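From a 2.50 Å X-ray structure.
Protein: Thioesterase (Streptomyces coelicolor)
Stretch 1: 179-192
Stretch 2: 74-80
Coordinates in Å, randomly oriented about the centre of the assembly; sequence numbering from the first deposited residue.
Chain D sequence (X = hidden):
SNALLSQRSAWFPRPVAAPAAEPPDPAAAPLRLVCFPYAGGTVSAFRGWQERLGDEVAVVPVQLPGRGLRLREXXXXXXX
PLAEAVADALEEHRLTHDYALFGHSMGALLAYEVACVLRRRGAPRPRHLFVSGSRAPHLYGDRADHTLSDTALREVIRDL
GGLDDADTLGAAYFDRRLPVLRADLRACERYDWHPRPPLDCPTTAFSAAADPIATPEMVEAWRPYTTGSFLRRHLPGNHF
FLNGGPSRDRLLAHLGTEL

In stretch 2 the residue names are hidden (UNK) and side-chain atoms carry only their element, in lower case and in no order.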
# COMPACT_ATOMS: atom_id res chain seq x y z
N PRO D 179 -24.44 -5.74 -23.72
CA PRO D 179 -23.80 -6.64 -24.67
C PRO D 179 -22.44 -7.13 -24.19
O PRO D 179 -22.16 -8.33 -24.22
CB PRO D 179 -23.63 -5.76 -25.92
CG PRO D 179 -24.61 -4.65 -25.77
CD PRO D 179 -25.27 -4.75 -24.42
N VAL D 180 -21.60 -6.20 -23.74
CA VAL D 180 -20.21 -6.48 -23.44
C VAL D 180 -20.11 -7.27 -22.15
O VAL D 180 -19.25 -8.14 -22.03
CB VAL D 180 -19.41 -5.20 -23.33
CG1 VAL D 180 -17.95 -5.51 -23.44
CG2 VAL D 180 -19.82 -4.26 -24.45
N LEU D 181 -21.01 -6.99 -21.21
CA LEU D 181 -21.18 -7.84 -20.04
C LEU D 181 -21.49 -9.27 -20.46
O LEU D 181 -20.74 -10.19 -20.14
CB LEU D 181 -22.31 -7.29 -19.15
CG LEU D 181 -22.57 -8.05 -17.84
CD1 LEU D 181 -21.31 -8.19 -17.00
CD2 LEU D 181 -23.67 -7.38 -17.02
N ARG D 182 -22.59 -9.45 -21.21
CA ARG D 182 -23.00 -10.78 -21.70
C ARG D 182 -21.87 -11.50 -22.42
O ARG D 182 -21.68 -12.69 -22.23
CB ARG D 182 -24.20 -10.67 -22.65
CG ARG D 182 -25.55 -10.37 -21.99
CD ARG D 182 -26.66 -10.35 -23.03
NE ARG D 182 -27.89 -9.71 -22.55
CZ ARG D 182 -28.78 -10.28 -21.73
NH1 ARG D 182 -28.59 -11.51 -21.26
NH2 ARG D 182 -29.86 -9.60 -21.37
N ALA D 183 -21.13 -10.78 -23.26
CA ALA D 183 -20.00 -11.38 -23.96
C ALA D 183 -18.84 -11.70 -23.01
O ALA D 183 -18.13 -12.69 -23.19
CB ALA D 183 -19.54 -10.48 -25.09
N ASP D 184 -18.65 -10.86 -21.99
CA ASP D 184 -17.66 -11.15 -20.94
C ASP D 184 -18.07 -12.37 -20.11
O ASP D 184 -17.25 -13.25 -19.85
CB ASP D 184 -17.46 -9.95 -19.99
CG ASP D 184 -16.58 -8.85 -20.58
OD1 ASP D 184 -15.96 -9.04 -21.65
OD2 ASP D 184 -16.52 -7.77 -19.95
N LEU D 185 -19.32 -12.42 -19.67
CA LEU D 185 -19.79 -13.52 -18.83
C LEU D 185 -19.83 -14.88 -19.55
O LEU D 185 -19.76 -15.93 -18.92
CB LEU D 185 -21.17 -13.23 -18.23
CG LEU D 185 -21.28 -12.55 -16.86
CD1 LEU D 185 -22.74 -12.43 -16.50
CD2 LEU D 185 -20.54 -13.33 -15.78
N ARG D 186 -19.97 -14.84 -20.87
CA ARG D 186 -20.08 -16.07 -21.64
C ARG D 186 -18.74 -16.80 -21.71
O ARG D 186 -18.69 -18.02 -21.71
CB ARG D 186 -20.59 -15.77 -23.05
CG ARG D 186 -20.50 -16.97 -23.97
CD ARG D 186 -21.55 -16.99 -25.05
NE ARG D 186 -21.15 -17.92 -26.10
CZ ARG D 186 -21.98 -18.64 -26.84
NH1 ARG D 186 -21.48 -19.45 -27.77
NH2 ARG D 186 -23.30 -18.57 -26.65
N ALA D 187 -17.65 -16.04 -21.78
CA ALA D 187 -16.34 -16.65 -21.74
C ALA D 187 -16.05 -17.31 -20.39
O ALA D 187 -15.11 -18.08 -20.29
CB ALA D 187 -15.28 -15.63 -22.06
N CYS D 188 -16.85 -17.01 -19.36
CA CYS D 188 -16.64 -17.56 -18.02
C CYS D 188 -17.50 -18.78 -17.70
O CYS D 188 -17.25 -19.49 -16.73
CB CYS D 188 -16.94 -16.50 -16.95
SG CYS D 188 -15.78 -15.12 -16.94
N GLU D 189 -18.54 -19.00 -18.50
CA GLU D 189 -19.53 -20.03 -18.20
C GLU D 189 -19.59 -21.13 -19.25
O GLU D 189 -20.10 -22.22 -18.99
CB GLU D 189 -20.89 -19.35 -18.02
CG GLU D 189 -20.87 -18.26 -16.93
CD GLU D 189 -22.14 -17.41 -16.89
OE1 GLU D 189 -22.83 -17.30 -17.92
OE2 GLU D 189 -22.46 -16.86 -15.81
N ARG D 190 -19.07 -20.83 -20.44
CA ARG D 190 -18.83 -21.80 -21.51
C ARG D 190 -17.40 -22.31 -21.43
O ARG D 190 -16.98 -23.14 -22.23
CB ARG D 190 -19.03 -21.14 -22.89
CG ARG D 190 -20.37 -20.43 -23.10
CD ARG D 190 -21.56 -21.38 -23.08
NE ARG D 190 -21.49 -22.39 -24.14
CZ ARG D 190 -22.33 -23.41 -24.27
NH1 ARG D 190 -23.35 -23.57 -23.43
NH2 ARG D 190 -22.16 -24.27 -25.27
N TYR D 191 -16.63 -21.76 -20.49
CA TYR D 191 -15.29 -22.25 -20.19
C TYR D 191 -15.43 -23.53 -19.40
O TYR D 191 -16.25 -23.60 -18.48
CB TYR D 191 -14.55 -21.20 -19.36
CG TYR D 191 -13.15 -21.56 -18.91
CD1 TYR D 191 -12.05 -21.32 -19.73
CD2 TYR D 191 -12.92 -22.09 -17.64
CE1 TYR D 191 -10.77 -21.62 -19.32
CE2 TYR D 191 -11.64 -22.40 -17.22
CZ TYR D 191 -10.57 -22.16 -18.06
OH TYR D 191 -9.30 -22.46 -17.62
N ASP D 192 -14.67 -24.54 -19.78
CA ASP D 192 -14.46 -25.70 -18.91
C ASP D 192 -12.98 -26.03 -18.95
O ASP D 192 -12.37 -26.04 -20.01
CB ASP D 192 -15.32 -26.90 -19.31
CG ASP D 192 -15.80 -27.71 -18.10
OD1 ASP D 192 -16.58 -27.17 -17.29
OD2 ASP D 192 -15.41 -28.89 -17.96
N UNK D 74 -16.26 -5.77 -32.02
CA UNK D 74 -17.09 -6.84 -31.47
C UNK D 74 -16.38 -7.50 -30.27
O UNK D 74 -15.21 -7.87 -30.36
c UNK D 74 -17.80 -10.37 -32.67
n UNK D 74 -16.50 -10.69 -32.08
n UNK D 74 -14.62 -11.98 -31.73
c UNK D 74 -18.32 -9.01 -32.17
c UNK D 74 -17.36 -7.88 -32.56
c UNK D 74 -15.80 -11.80 -32.33
n UNK D 74 -16.27 -12.72 -33.17
N UNK D 75 -17.10 -7.65 -29.14
CA UNK D 75 -16.52 -8.33 -27.98
C UNK D 75 -16.47 -9.85 -28.16
O UNK D 75 -17.38 -10.45 -28.73
c UNK D 75 -17.49 -7.98 -26.85
c UNK D 75 -18.49 -7.22 -28.88
c UNK D 75 -18.80 -7.82 -27.52
N UNK D 76 -15.40 -10.46 -27.67
CA UNK D 76 -15.27 -11.90 -27.68
C UNK D 76 -16.21 -12.51 -26.63
O UNK D 76 -16.42 -11.92 -25.56
c UNK D 76 -10.87 -11.17 -30.28
c UNK D 76 -11.39 -12.45 -30.30
o UNK D 76 -9.91 -10.79 -31.19
c UNK D 76 -13.84 -12.32 -27.38
c UNK D 76 -12.35 -12.81 -29.37
c UNK D 76 -11.29 -10.26 -29.33
c UNK D 76 -12.26 -10.64 -28.40
c UNK D 76 -12.81 -11.91 -28.41
N UNK D 77 -16.77 -13.67 -26.95
CA UNK D 77 -17.51 -14.50 -25.99
C UNK D 77 -16.82 -15.85 -25.71
O UNK D 77 -17.37 -16.70 -25.02
c UNK D 77 -19.09 -15.60 -27.68
o UNK D 77 -18.99 -15.08 -28.81
o UNK D 77 -19.30 -16.83 -27.52
c UNK D 77 -18.96 -14.71 -26.44
N UNK D 78 -15.60 -16.03 -26.23
CA UNK D 78 -14.84 -17.27 -26.07
C UNK D 78 -13.46 -16.97 -25.48
O UNK D 78 -12.74 -16.07 -25.95
c UNK D 78 -14.68 -18.03 -27.43
o UNK D 78 -15.97 -18.20 -28.04
c UNK D 78 -14.04 -19.40 -27.23
N UNK D 79 -13.08 -17.73 -24.45
CA UNK D 79 -11.95 -17.37 -23.60
C UNK D 79 -10.57 -17.48 -24.27
O UNK D 79 -9.75 -16.57 -24.10
s UNK D 79 -11.02 -16.06 -20.68
c UNK D 79 -12.64 -16.06 -19.90
c UNK D 79 -10.92 -17.78 -21.26
c UNK D 79 -11.96 -18.20 -22.31
N UNK D 80 -10.31 -18.55 -25.02
CA UNK D 80 -8.96 -18.76 -25.58
C UNK D 80 -8.59 -17.88 -26.79
O UNK D 80 -7.45 -17.40 -26.88
o UNK D 80 -6.17 -22.72 -26.01
c UNK D 80 -6.70 -21.74 -26.59
c UNK D 80 -7.17 -20.57 -25.73
o UNK D 80 -6.84 -21.67 -27.83
c UNK D 80 -8.67 -20.23 -25.91

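Position 74 carries seven side-chain atoms: three carbons, a nitrogen, then a carbon bearing two more nitrogens. That forked end is a guanidinium, so the residue is Arg-74. It lies out of reach of stretch 1, and its exposed position suits a long charged chain.

At position 75 three carbons close a ring onto the backbone nitrogen. The middle one lies 3.7 Å from Ala-183 CB, and the position's CB lies 4.2 Å from Val-180 CG1. The ring identifies Pro-75. Its CA-to-CB bond points toward the helix. A compact apolar ring suits this place, because it packs against small aliphatic groups one helical turn apart without requiring polar partners.

Position 76 has one carbon followed by a six-carbon ring bearing one oxygen. CA-to-CB points sideways and the end of the side chain leads away; even the position's CB is 6.0 Å from Ala-183 O. This is Tyr-76. Partly exposed and directed away from the helix, its bulky ring does not crowd the backbone approach. Tyr-76 O sits 3.0 Å from Ala-183 O, but both are acceptors and no hydrogen bond joins them.

Position 77 shows two carbons, the second carrying two oxygens, one of which lies 2.6 Å from Arg-186 NE. This short carboxylate is Asp-77. OD2 and the oppositely charged arginine form a salt bridge, although its hydrogen bond is weak, with an angle of only 120°. Asp-77 CA also lies 3.4 Å from Ala-183 O in a nearly straight CA-H...O contact.

At position 78 a single carbon branches to one oxygen and one carbon, which gives Thr-78. Its CA-to-CB bond points away from stretch 1. Threonine is common at the N-cap position, but here its side chain makes no capping bond.

Position 79 has an unbranched chain of two carbons, a sulfur and a terminal carbon. The terminal carbon lies 3.4 Å from Ala-187 CB and 4.4 Å from Cys-188 SG; the second carbon lies 4.0 Å from Tyr-191 CD1. This is Met-79. A flexible apolar chain suits this buried site, touching several differently shaped neighbours.

Position 80 bears three carbons, the third carrying two oxygens, hence Glu-80. It makes no contact with stretch 1, and its exposure suits a carboxylate.

The contact works by close backbone approach. Ala-183 and Ala-187 have only methyl side chains; Ala-183 CA and Ala-187 CA come within 4.5 Å of Asp-77 CA and 4.6 Å of Thr-78 CA, respectively. Apolar packing by Pro-75 and Met-79 accompanies this, and the Asp-77 to Arg-186 salt bridge adds a charged link. Both sides summed, 482 Å² is buried.

Stretch 2, residues 74-80: RPYDTME
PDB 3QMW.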